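Local coordinates for uncharacterized protein (Enterococcus faecalis, PDB 3CEX) that is of unknown function but belongs to the DinB superfamily and folds as a bundle of long helices that assembles as a dimer, at residues 34-38 / 165-169; 45-49 / 107-111; 51-56 / 110-115; 58-62 / 144-148. All blocks are in the same frame, centred on the assembly; numbering follows the deposited sequence.

All four contacts tie parts of one DinB-type helical bundle together. Contacts 2 and 3 form the buried core: both join helix 44-62 to helix 104-124, their centres about 7 Å apart, and they share Tyr110 and Leu111. Contact 2 is mostly apolar with one bridging water, whereas contact 3 brings the helices closer and adds a tyrosine-aspartate hydrogen bond. Contact 4, partly buried, pairs the end of helix 44-62 with the start of helix 144-170 through leucines, arginine stems and a water. Contact 1, at the surface, lays a loop on the other end of helix 144-170; small and apolar around a proline, it meets contact 2 where Asn34 bonds Thr45 and Thr165 packs on Leu47.

Contact 1 (34-38 / 165-169); sequences NTMPA and TRRLV. With ACY (acetic acid), chain C.
At one end of the DinB-type helical bundle, the irregular segment 34-38, in the loop between helices 30-33 and 44-62, lies against the C-terminal part of helix 144-170. Thr35 and Met36 are extended (phi/psi -87/124° and -101/114°) and Pro37 turns to -71/-11°; Pro37 and Val169 are nearest in register, CA to CA 6.4 Å. The cross-segment contact is apolar and buries 199 Å². Pro37 CG reaches Val169 CG2 at 3.8 Å and Leu168 CB at 4.1 Å, while Pro37 CD meets Thr165 CG2 at 3.9 Å. Val169, chi1 t, also brings CG2 to 3.8 Å from Thr35 O. Hydroxyls are served elsewhere, Thr35 OG1 by Ala31 O and Thr165 OG1 by Lys42 O. Away from the loop, Arg166 and Arg167 converge on an acetate, probably from the crystallisation liquor. Arg166 NH1 donates to ACY OXT at 2.9 Å. Arg166 NH2 donates to ACY O at 3.2 Å. Arg167 NH2 donates to the same ACY OXT at 2.8 Å.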
loop_
_atom_site.group_PDB
_atom_site.type_symbol
_atom_site.label_atom_id
_atom_site.label_comp_id
_atom_site.label_asym_id
_atom_site.label_seq_id
_atom_site.Cartn_x
_atom_site.Cartn_y
_atom_site.Cartn_z
ATOM N N ASN A 34 -8.206 -3.161 19.165
ATOM C CA ASN A 34 -9.444 -2.367 19.176
ATOM C C ASN A 34 -9.245 -0.871 19.459
ATOM O O ASN A 34 -10.203 -0.111 19.446
ATOM C CB ASN A 34 -10.391 -2.922 20.257
ATOM C CG ASN A 34 -11.020 -4.238 19.871
ATOM O OD1 ASN A 34 -11.141 -4.553 18.696
ATOM N ND2 ASN A 34 -11.464 -4.990 20.861
ATOM N N THR A 35 -8.021 -0.457 19.771
ATOM C CA THR A 35 -7.774 0.887 20.239
ATOM C C THR A 35 -7.559 1.847 19.090
ATOM O O THR A 35 -6.646 1.652 18.256
ATOM C CB THR A 35 -6.566 0.935 21.166
ATOM O OG1 THR A 35 -6.865 0.148 22.324
ATOM C CG2 THR A 35 -6.239 2.395 21.602
HETATM N N MSE A 36 -8.371 2.907 19.050
HETATM C CA MSE A 36 -8.134 3.932 18.026
HETATM C C MSE A 36 -7.423 5.109 18.665
HETATM O O MSE A 36 -7.947 5.714 19.605
HETATM C CB MSE A 36 -9.395 4.239 17.190
HETATM C CG MSE A 36 -10.404 5.156 17.693
HETATM SE SE MSE A 36 -11.734 5.420 16.232
HETATM C CE MSE A 36 -10.905 6.828 15.182
ATOM N N PRO A 37 -6.160 5.359 18.256
ATOM C CA PRO A 37 -5.357 6.362 18.954
ATOM C C PRO A 37 -5.744 7.848 18.759
ATOM O O PRO A 37 -5.255 8.694 19.505
ATOM C CB PRO A 37 -3.911 6.079 18.478
ATOM C CG PRO A 37 -4.010 5.287 17.267
ATOM C CD PRO A 37 -5.394 4.679 17.195
ATOM N N ALA A 38 -6.628 8.158 17.816
ATOM C CA ALA A 38 -7.008 9.552 17.536
ATOM C C ALA A 38 -8.228 9.547 16.633
ATOM O O ALA A 38 -8.496 8.553 15.964
ATOM C CB ALA A 38 -5.847 10.320 16.860
ATOM N N THR A 165 -0.582 2.702 13.174
ATOM C CA THR A 165 -1.464 2.628 14.326
ATOM C C THR A 165 -0.853 1.747 15.422
ATOM O O THR A 165 -0.922 2.067 16.606
ATOM C CB THR A 165 -2.803 2.018 13.950
ATOM O OG1 THR A 165 -3.502 2.913 13.085
ATOM C CG2 THR A 165 -3.648 1.770 15.227
ATOM N N ARG A 166 -0.285 0.613 15.032
ATOM C CA ARG A 166 0.391 -0.282 15.981
ATOM C C ARG A 166 1.478 0.460 16.733
ATOM O O ARG A 166 1.547 0.387 17.971
ATOM C CB ARG A 166 0.998 -1.495 15.258
ATOM C CG ARG A 166 1.629 -2.571 16.172
ATOM C CD ARG A 166 2.681 -3.396 15.426
ATOM N NE ARG A 166 3.918 -2.666 15.160
ATOM C CZ ARG A 166 4.636 -2.728 14.028
ATOM N NH1 ARG A 166 5.752 -2.022 13.928
ATOM N NH2 ARG A 166 4.255 -3.478 12.997
ATOM N N ARG A 167 2.325 1.176 16.006
ATOM C CA ARG A 167 3.386 1.968 16.618
ATOM C C ARG A 167 2.863 3.000 17.605
ATOM O O ARG A 167 3.426 3.164 18.684
ATOM C CB ARG A 167 4.295 2.616 15.559
ATOM C CG ARG A 167 5.105 1.581 14.764
ATOM C CD ARG A 167 5.822 2.186 13.583
ATOM N NE ARG A 167 6.612 1.203 12.841
ATOM C CZ ARG A 167 7.450 1.503 11.841
ATOM N NH1 ARG A 167 7.663 2.765 11.479
ATOM N NH2 ARG A 167 8.109 0.539 11.210
ATOM N N LEU A 168 1.765 3.660 17.251
ATOM C CA LEU A 168 1.161 4.649 18.140
ATOM C C LEU A 168 0.535 4.016 19.360
ATOM O O LEU A 168 0.549 4.604 20.443
ATOM C CB LEU A 168 0.083 5.441 17.380
ATOM C CG LEU A 168 0.570 6.286 16.216
ATOM C CD1 LEU A 168 -0.577 6.792 15.388
ATOM C CD2 LEU A 168 1.414 7.440 16.772
ATOM N N VAL A 169 0.015 2.803 19.212
ATOM C CA VAL A 169 -0.736 2.180 20.294
ATOM C C VAL A 169 0.175 1.438 21.268
ATOM O O VAL A 169 -0.003 1.534 22.491
ATOM C CB VAL A 169 -1.845 1.226 19.749
ATOM C CG1 VAL A 169 -2.497 0.446 20.892
ATOM C CG2 VAL A 169 -2.895 2.026 18.948
HETATM C C ACY C . 7.348 -2.891 10.644
HETATM O O ACY C . 6.437 -3.773 10.609
HETATM O OXT ACY C . 7.542 -2.132 11.633
HETATM C CH3 ACY C . 8.271 -2.722 9.447
#

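Contact 2 (45-49 / 107-111); sequences TWLMW and LSDYL
Selenomethionine Met48 reaches across to the neighbouring helix and sets its CE against one turn of it, 3.6 Å from Leu111 CD2, 3.9 Å from Leu107 O and 4.1 Å from Ser108 N. Its chi angles (m, t, p) carry it across the gap between segments 45-49 and 107-111, both helical and running nearly the same way: their axes make 21° and approach to 9.9 Å. Trp49 and Leu107 have the nearest CA atoms, at 6.3 Å.

Leu107 (m, t) points back toward helix 44-62. Its CD2 lies 3.6 Å from Thr45 O, 4.2 Å from Met48 CB and 4.3 Å from Trp49 CB, and its CD1 is 3.7 Å from Thr45 OG1, a hydroxyl that pairs with Asn34. Further along, Trp49 CD1 and Tyr110 CE2 touch at 4.4 Å. One water joins the backbones, donating to Leu107 O at 2.9 Å and, weakly, to Met48 O at 3.2 Å.

This is an interior helix-helix interface of the DinB-type bundle, where Phe21, Glu22 and Leu25 of helix 8-25 also pack on Met48. With 368 Å² buried and no direct hydrogen bond between the segments, the chemistry implies an association resting on apolar side chains, with the water serving carbonyls of the helix backbones: Leu107 O also accepts from Leu111 N at 3.0 Å.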
loop_
_atom_site.group_PDB
_atom_site.type_symbol
_atom_site.label_atom_id
_atom_site.label_comp_id
_atom_site.label_asym_id
_atom_site.label_seq_id
_atom_site.Cartn_x
_atom_site.Cartn_y
_atom_site.Cartn_z
ATOM N N THR A 45 -8.036 -3.094 14.343
ATOM C CA THR A 45 -9.285 -3.845 14.134
ATOM C C THR A 45 -10.120 -3.209 13.013
ATOM O O THR A 45 -10.558 -3.918 12.082
ATOM C CB THR A 45 -10.139 -3.925 15.390
ATOM O OG1 THR A 45 -9.484 -4.731 16.366
ATOM C CG2 THR A 45 -11.526 -4.548 15.079
ATOM N N TRP A 46 -10.309 -1.886 13.058
ATOM C CA TRP A 46 -11.069 -1.207 11.968
ATOM C C TRP A 46 -10.411 -1.403 10.593
ATOM O O TRP A 46 -11.081 -1.693 9.608
ATOM C CB TRP A 46 -11.232 0.277 12.256
ATOM C CG TRP A 46 -12.204 0.994 11.314
ATOM C CD1 TRP A 46 -13.502 1.311 11.588
ATOM C CD2 TRP A 46 -11.956 1.461 9.972
ATOM N NE1 TRP A 46 -14.073 1.942 10.530
ATOM C CE2 TRP A 46 -13.160 2.045 9.511
ATOM C CE3 TRP A 46 -10.839 1.454 9.120
ATOM C CZ2 TRP A 46 -13.285 2.628 8.228
ATOM C CZ3 TRP A 46 -10.966 2.016 7.830
ATOM C CH2 TRP A 46 -12.185 2.581 7.398
ATOM N N LEU A 47 -9.083 -1.233 10.542
ATOM C CA LEU A 47 -8.329 -1.353 9.280
ATOM C C LEU A 47 -8.426 -2.738 8.660
ATOM O O LEU A 47 -8.612 -2.875 7.451
ATOM C CB LEU A 47 -6.852 -0.976 9.503
ATOM C CG LEU A 47 -6.666 0.518 9.758
ATOM C CD1 LEU A 47 -5.308 0.835 10.376
ATOM C CD2 LEU A 47 -6.868 1.311 8.408
HETATM N N MSE A 48 -8.293 -3.768 9.480
HETATM C CA MSE A 48 -8.397 -5.157 8.988
HETATM C C MSE A 48 -9.815 -5.527 8.608
HETATM O O MSE A 48 -10.023 -6.132 7.599
HETATM C CB MSE A 48 -7.914 -6.145 10.041
HETATM C CG MSE A 48 -6.504 -6.351 10.000
HETATM SE SE MSE A 48 -5.837 -7.791 11.123
HETATM C CE MSE A 48 -5.989 -9.389 10.075
ATOM N N TRP A 49 -10.790 -5.159 9.426
ATOM C CA TRP A 49 -12.194 -5.382 9.076
ATOM C C TRP A 49 -12.541 -4.643 7.781
ATOM O O TRP A 49 -13.152 -5.205 6.860
ATOM C CB TRP A 49 -13.089 -4.874 10.204
ATOM C CG TRP A 49 -14.504 -4.743 9.793
ATOM C CD1 TRP A 49 -15.426 -5.751 9.726
ATOM C CD2 TRP A 49 -15.186 -3.548 9.366
ATOM N NE1 TRP A 49 -16.608 -5.255 9.304
ATOM C CE2 TRP A 49 -16.494 -3.911 9.077
ATOM C CE3 TRP A 49 -14.800 -2.205 9.207
ATOM C CZ2 TRP A 49 -17.456 -2.982 8.652
ATOM C CZ3 TRP A 49 -15.714 -1.304 8.790
ATOM C CH2 TRP A 49 -17.040 -1.687 8.502
ATOM N N LEU A 107 -10.797 -11.478 12.935
ATOM C CA LEU A 107 -10.227 -10.580 11.938
ATOM C C LEU A 107 -9.400 -11.367 10.937
ATOM O O LEU A 107 -9.514 -11.141 9.761
ATOM C CB LEU A 107 -9.328 -9.532 12.606
ATOM C CG LEU A 107 -9.993 -8.474 13.508
ATOM C CD1 LEU A 107 -8.965 -7.763 14.368
ATOM C CD2 LEU A 107 -10.841 -7.493 12.693
ATOM N N SER A 108 -8.578 -12.298 11.431
ATOM C CA SER A 108 -7.746 -13.119 10.583
ATOM C C SER A 108 -8.578 -13.976 9.648
ATOM O O SER A 108 -8.226 -14.154 8.462
ATOM C CB SER A 108 -6.878 -14.054 11.408
ATOM O OG SER A 108 -5.907 -13.333 12.091
ATOM N N ASP A 109 -9.640 -14.563 10.207
ATOM C CA ASP A 109 -10.516 -15.472 9.447
ATOM C C ASP A 109 -11.303 -14.752 8.350
ATOM O O ASP A 109 -11.398 -15.239 7.191
ATOM C CB ASP A 109 -11.465 -16.215 10.398
ATOM C CG ASP A 109 -10.760 -17.211 11.289
ATOM O OD1 ASP A 109 -9.567 -17.534 11.055
ATOM O OD2 ASP A 109 -11.419 -17.686 12.245
ATOM N N TYR A 110 -11.853 -13.586 8.669
ATOM C CA TYR A 110 -12.622 -12.866 7.661
ATOM C C TYR A 110 -11.688 -12.291 6.572
ATOM O O TYR A 110 -11.992 -12.347 5.377
ATOM C CB TYR A 110 -13.497 -11.773 8.302
ATOM C CG TYR A 110 -14.351 -10.982 7.322
ATOM C CD1 TYR A 110 -15.012 -11.604 6.256
ATOM C CD2 TYR A 110 -14.519 -9.632 7.470
ATOM C CE1 TYR A 110 -15.814 -10.845 5.346
ATOM C CE2 TYR A 110 -15.298 -8.895 6.584
ATOM C CZ TYR A 110 -15.937 -9.495 5.522
ATOM O OH TYR A 110 -16.707 -8.715 4.662
ATOM N N LEU A 111 -10.531 -11.776 6.968
ATOM C CA LEU A 111 -9.562 -11.323 5.968
ATOM C C LEU A 111 -9.084 -12.466 5.055
ATOM O O LEU A 111 -8.996 -12.296 3.840
ATOM C CB LEU A 111 -8.353 -10.622 6.619
ATOM C CG LEU A 111 -7.336 -9.953 5.678
ATOM C CD1 LEU A 111 -8.015 -8.877 4.794
ATOM C CD2 LEU A 111 -6.187 -9.291 6.530
HETATM O O HOH W 1 -10.973 -8.753 9.172
#

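Contact 3 (51-56 / 110-115); sequences TARELD and YLAASV
Tyr110 OH donates to Asp56 OD2 at 2.7 Å, a direct polar link between helical segments 51-56 and 110-115. Chi1 t on both residues brings the two ends together, with Asp56 OD2 at the edge of the Tyr110 ring, near its plane. The carboxylate has further donors in Leu68 N for OD1 and Trp69 N for OD2, so it also ties in the start of helix 68-71. Ser114 OG, chi1 m, stands 3.0 Å from Ala52 O and 3.1 Å from Tyr110 O, two carbonyls that compete for its single proton. Each already accepts from its own helix, Ala52 O from Asp56 N at 3.0 Å and Tyr110 O from Ser114 N at 2.9 Å.

In this core of the DinB-type helical bundle the two helices run in broadly the same direction, crossing at +27° with axes 8.5 Å apart. Ala52 and Ser114, small residues at the interface, are consistent with the close approach: CA atoms of Ala52 and Leu111 are 4.6 Å apart, those of Asp56 and Ser114 5.2 Å. Ala52 CB sits over a face of the Tyr110 ring in a CH-pi contact, 3.9 Å from the centroid, and 3.9 Å from Leu111 CD1. Leu55 CD1 meets Val115 CG2 at 4.1 Å, and Thr51 CG2 meets Leu111 CD1 at 4.0 Å. Thr51 OG1 bonds back to Leu47 O within helix 44-62.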
loop_
_atom_site.group_PDB
_atom_site.type_symbol
_atom_site.label_atom_id
_atom_site.label_comp_id
_atom_site.label_asym_id
_atom_site.label_seq_id
_atom_site.Cartn_x
_atom_site.Cartn_y
_atom_site.Cartn_z
ATOM N N THR A 51 -10.551 -3.583 5.321
ATOM C CA THR A 51 -9.874 -4.190 4.178
ATOM C C THR A 51 -10.601 -5.463 3.747
ATOM O O THR A 51 -10.855 -5.638 2.566
ATOM C CB THR A 51 -8.396 -4.439 4.489
ATOM O OG1 THR A 51 -7.791 -3.154 4.754
ATOM C CG2 THR A 51 -7.644 -5.158 3.301
ATOM N N ALA A 52 -10.926 -6.348 4.689
ATOM C CA ALA A 52 -11.672 -7.567 4.367
ATOM C C ALA A 52 -13.035 -7.191 3.785
ATOM O O ALA A 52 -13.472 -7.783 2.794
ATOM C CB ALA A 52 -11.830 -8.443 5.589
ATOM N N ARG A 53 -13.689 -6.206 4.376
ATOM C CA ARG A 53 -15.019 -5.791 3.947
ATOM C C ARG A 53 -15.017 -5.192 2.532
ATOM O O ARG A 53 -15.917 -5.472 1.726
ATOM C CB ARG A 53 -15.605 -4.825 4.995
ATOM C CG ARG A 53 -17.045 -4.458 4.873
ATOM C CD ARG A 53 -17.985 -5.501 5.413
ATOM N NE ARG A 53 -19.265 -4.840 5.683
ATOM C CZ ARG A 53 -20.318 -4.803 4.866
ATOM N NH1 ARG A 53 -20.314 -5.434 3.698
ATOM N NH2 ARG A 53 -21.407 -4.142 5.236
ATOM N N GLU A 54 -14.001 -4.394 2.212
ATOM C CA GLU A 54 -13.963 -3.752 0.925
ATOM C C GLU A 54 -13.605 -4.724 -0.224
ATOM O O GLU A 54 -14.150 -4.593 -1.319
ATOM C CB GLU A 54 -12.992 -2.561 0.969
ATOM C CG GLU A 54 -12.955 -1.759 -0.283
ATOM C CD GLU A 54 -14.137 -0.814 -0.464
ATOM O OE1 GLU A 54 -15.222 -1.017 0.128
ATOM O OE2 GLU A 54 -13.973 0.153 -1.228
ATOM N N LEU A 55 -12.650 -5.629 0.001
ATOM C CA LEU A 55 -12.396 -6.739 -0.946
ATOM C C LEU A 55 -13.660 -7.570 -1.185
ATOM O O LEU A 55 -14.045 -7.865 -2.331
ATOM C CB LEU A 55 -11.270 -7.643 -0.430
ATOM C CG LEU A 55 -9.846 -7.024 -0.335
ATOM C CD1 LEU A 55 -8.855 -7.964 0.370
ATOM C CD2 LEU A 55 -9.337 -6.634 -1.734
ATOM N N ASP A 56 -14.268 -8.015 -0.092
ATOM C CA ASP A 56 -15.523 -8.747 -0.139
ATOM C C ASP A 56 -16.581 -8.002 -0.987
ATOM O O ASP A 56 -17.001 -8.481 -2.040
ATOM C CB ASP A 56 -16.025 -8.971 1.308
ATOM C CG ASP A 56 -17.270 -9.847 1.394
ATOM O OD1 ASP A 56 -17.616 -10.548 0.413
ATOM O OD2 ASP A 56 -17.882 -9.857 2.495
ATOM N N TYR A 110 -11.853 -13.586 8.669
ATOM C CA TYR A 110 -12.622 -12.866 7.661
ATOM C C TYR A 110 -11.688 -12.291 6.572
ATOM O O TYR A 110 -11.992 -12.347 5.377
ATOM C CB TYR A 110 -13.497 -11.773 8.302
ATOM C CG TYR A 110 -14.351 -10.982 7.322
ATOM C CD1 TYR A 110 -15.012 -11.604 6.256
ATOM C CD2 TYR A 110 -14.519 -9.632 7.470
ATOM C CE1 TYR A 110 -15.814 -10.845 5.346
ATOM C CE2 TYR A 110 -15.298 -8.895 6.584
ATOM C CZ TYR A 110 -15.937 -9.495 5.522
ATOM O OH TYR A 110 -16.707 -8.715 4.662
ATOM N N LEU A 111 -10.531 -11.776 6.968
ATOM C CA LEU A 111 -9.562 -11.323 5.968
ATOM C C LEU A 111 -9.084 -12.466 5.055
ATOM O O LEU A 111 -8.996 -12.296 3.840
ATOM C CB LEU A 111 -8.353 -10.622 6.619
ATOM C CG LEU A 111 -7.336 -9.953 5.678
ATOM C CD1 LEU A 111 -8.015 -8.877 4.794
ATOM C CD2 LEU A 111 -6.187 -9.291 6.530
ATOM N N ALA A 112 -8.796 -13.624 5.636
ATOM C CA ALA A 112 -8.372 -14.791 4.841
ATOM C C ALA A 112 -9.448 -15.207 3.837
ATOM O O ALA A 112 -9.134 -15.549 2.684
ATOM C CB ALA A 112 -8.010 -15.995 5.762
ATOM N N ALA A 113 -10.717 -15.188 4.276
ATOM C CA ALA A 113 -11.833 -15.474 3.388
ATOM C C ALA A 113 -11.927 -14.434 2.277
ATOM O O ALA A 113 -12.177 -14.791 1.126
ATOM C CB ALA A 113 -13.153 -15.567 4.149
ATOM N N SER A 114 -11.791 -13.149 2.607
ATOM C CA SER A 114 -11.897 -12.117 1.561
ATOM C C SER A 114 -10.723 -12.114 0.579
ATOM O O SER A 114 -10.906 -11.843 -0.595
ATOM C CB SER A 114 -12.079 -10.734 2.174
ATOM O OG SER A 114 -13.224 -10.762 2.996
ATOM N N VAL A 115 -9.517 -12.391 1.068
ATOM C CA VAL A 115 -8.357 -12.547 0.189
ATOM C C VAL A 115 -8.535 -13.740 -0.736
ATOM O O VAL A 115 -8.260 -13.625 -1.932
ATOM C CB VAL A 115 -7.031 -12.636 1.009
ATOM C CG1 VAL A 115 -5.849 -13.039 0.112
ATOM C CG2 VAL A 115 -6.770 -11.284 1.693
#

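Contact 4 (58-62 / 144-148); sequences QISAL and RQVRL
Near the C-terminal end of helix 44-62, segment 58-62 faces the first turn of helix 144-170 with the two chain directions opposed: the axes cross at -162° and come within 11.1 Å. The nearest CA atoms pair Gln58 with Arg147 (7.8 Å), Ile59 with Leu148 (8.1 Å) and Leu62 with Arg144 (7.6 Å), so long side chains must span the gap.

Leu62 and Leu148 both adopt the m, t rotamer, placing Leu62 CD1 3.9 Å from Leu148 CD2; Ile59, m, m, adds its CD1 at 3.8 Å from that same Leu148 CD2. Arg147 leaves its backbone with chi1 t, folds at chi2 p and has chi3 between wells at 34°. Its CG thus rests 4.0 Å from Leu62 CD1 and its CD 3.4 Å from Gln58 OE1, while Gln58 NE2 lies over a face of the guanidinium. Gln58, m, m, curls so that one water donates to its O and to its OE1, each at 2.7 Å, and accepts from Arg147 NH1 at 3.3 Å. Arg144 is extended through chi2 (t, t), then turns at chi3 m, bringing NH1 3.9 Å from Leu62 CD2; its guanidinium is held by Tyr121, Gln129 and Asp132. An apolar centre edged by arginine stems and a water-bridged rim thus joins two antiparallel helices of the DinB-type bundle.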
loop_
_atom_site.group_PDB
_atom_site.type_symbol
_atom_site.label_atom_id
_atom_site.label_comp_id
_atom_site.label_asym_id
_atom_site.label_seq_id
_atom_site.Cartn_x
_atom_site.Cartn_y
_atom_site.Cartn_z
ATOM N N GLN A 58 -16.479 -5.375 -3.016
ATOM C CA GLN A 58 -16.153 -5.011 -4.399
ATOM C C GLN A 58 -16.061 -6.211 -5.340
ATOM O O GLN A 58 -16.549 -6.147 -6.482
ATOM C CB GLN A 58 -14.851 -4.238 -4.474
ATOM C CG GLN A 58 -14.875 -2.866 -3.790
ATOM C CD GLN A 58 -15.751 -1.834 -4.459
ATOM O OE1 GLN A 58 -16.581 -2.135 -5.336
ATOM N NE2 GLN A 58 -15.592 -0.597 -4.021
ATOM N N ILE A 59 -15.401 -7.273 -4.877
ATOM C CA ILE A 59 -15.263 -8.479 -5.670
ATOM C C ILE A 59 -16.601 -9.169 -5.768
ATOM O O ILE A 59 -16.944 -9.661 -6.826
ATOM C CB ILE A 59 -14.199 -9.483 -5.107
ATOM C CG1 ILE A 59 -12.802 -8.872 -5.138
ATOM C CG2 ILE A 59 -14.242 -10.813 -5.904
ATOM C CD1 ILE A 59 -12.233 -8.680 -6.528
ATOM N N SER A 60 -17.381 -9.186 -4.697
ATOM C CA SER A 60 -18.711 -9.826 -4.775
ATOM C C SER A 60 -19.631 -9.086 -5.760
ATOM O O SER A 60 -20.375 -9.725 -6.484
ATOM C CB SER A 60 -19.364 -9.945 -3.400
ATOM O OG SER A 60 -18.617 -10.839 -2.590
ATOM N N ALA A 61 -19.562 -7.755 -5.780
ATOM C CA ALA A 61 -20.279 -6.925 -6.763
ATOM C C ALA A 61 -19.844 -7.186 -8.231
ATOM O O ALA A 61 -20.682 -7.305 -9.103
ATOM C CB ALA A 61 -20.135 -5.437 -6.408
ATOM N N LEU A 62 -18.547 -7.294 -8.502
ATOM C CA LEU A 62 -18.067 -7.716 -9.833
ATOM C C LEU A 62 -18.508 -9.136 -10.209
ATOM O O LEU A 62 -18.642 -9.462 -11.385
ATOM C CB LEU A 62 -16.541 -7.669 -9.904
ATOM C CG LEU A 62 -15.901 -6.289 -9.830
ATOM C CD1 LEU A 62 -14.407 -6.451 -9.761
ATOM C CD2 LEU A 62 -16.316 -5.392 -11.023
ATOM N N ARG A 144 -13.666 -2.667 -15.178
ATOM C CA ARG A 144 -13.332 -3.747 -14.270
ATOM C C ARG A 144 -11.892 -3.561 -13.742
ATOM O O ARG A 144 -11.616 -3.753 -12.556
ATOM C CB ARG A 144 -13.475 -5.074 -14.992
ATOM C CG ARG A 144 -13.549 -6.294 -14.129
ATOM C CD ARG A 144 -13.946 -7.505 -14.978
ATOM N NE ARG A 144 -15.158 -7.261 -15.753
ATOM C CZ ARG A 144 -16.393 -7.420 -15.302
ATOM N NH1 ARG A 144 -16.633 -7.851 -14.076
ATOM N NH2 ARG A 144 -17.403 -7.162 -16.091
ATOM N N GLN A 145 -11.004 -3.182 -14.656
ATOM C CA GLN A 145 -9.591 -3.058 -14.382
ATOM C C GLN A 145 -9.320 -2.003 -13.322
ATOM O O GLN A 145 -8.575 -2.259 -12.372
ATOM C CB GLN A 145 -8.859 -2.699 -15.669
ATOM C CG GLN A 145 -7.365 -2.586 -15.489
ATOM C CD GLN A 145 -6.635 -2.751 -16.802
ATOM O OE1 GLN A 145 -6.941 -3.671 -17.564
ATOM N NE2 GLN A 145 -5.651 -1.884 -17.064
ATOM N N VAL A 146 -9.968 -0.845 -13.469
ATOM C CA VAL A 146 -9.834 0.265 -12.518
ATOM C C VAL A 146 -10.291 -0.175 -11.118
ATOM O O VAL A 146 -9.638 0.095 -10.104
ATOM C CB VAL A 146 -10.601 1.509 -13.033
ATOM C CG1 VAL A 146 -10.796 2.543 -11.924
ATOM C CG2 VAL A 146 -9.841 2.148 -14.217
ATOM N N ARG A 147 -11.381 -0.936 -11.067
ATOM C CA ARG A 147 -11.938 -1.363 -9.795
ATOM C C ARG A 147 -11.008 -2.372 -9.112
ATOM O O ARG A 147 -10.794 -2.290 -7.899
ATOM C CB ARG A 147 -13.319 -1.922 -10.053
ATOM C CG ARG A 147 -14.027 -2.545 -8.946
ATOM C CD ARG A 147 -14.448 -1.561 -7.876
ATOM N NE ARG A 147 -14.834 -0.212 -8.298
ATOM C CZ ARG A 147 -16.073 0.206 -8.552
ATOM N NH1 ARG A 147 -17.103 -0.615 -8.541
ATOM N NH2 ARG A 147 -16.274 1.476 -8.847
ATOM N N LEU A 148 -10.457 -3.300 -9.890
ATOM C CA LEU A 148 -9.478 -4.261 -9.400
ATOM C C LEU A 148 -8.205 -3.603 -8.877
ATOM O O LEU A 148 -7.699 -4.003 -7.848
ATOM C CB LEU A 148 -9.114 -5.277 -10.490
ATOM C CG LEU A 148 -10.246 -6.276 -10.831
ATOM C CD1 LEU A 148 -9.926 -7.143 -12.063
ATOM C CD2 LEU A 148 -10.574 -7.150 -9.589
HETATM O O HOH W 2 -16.843 -3.709 -7.490
#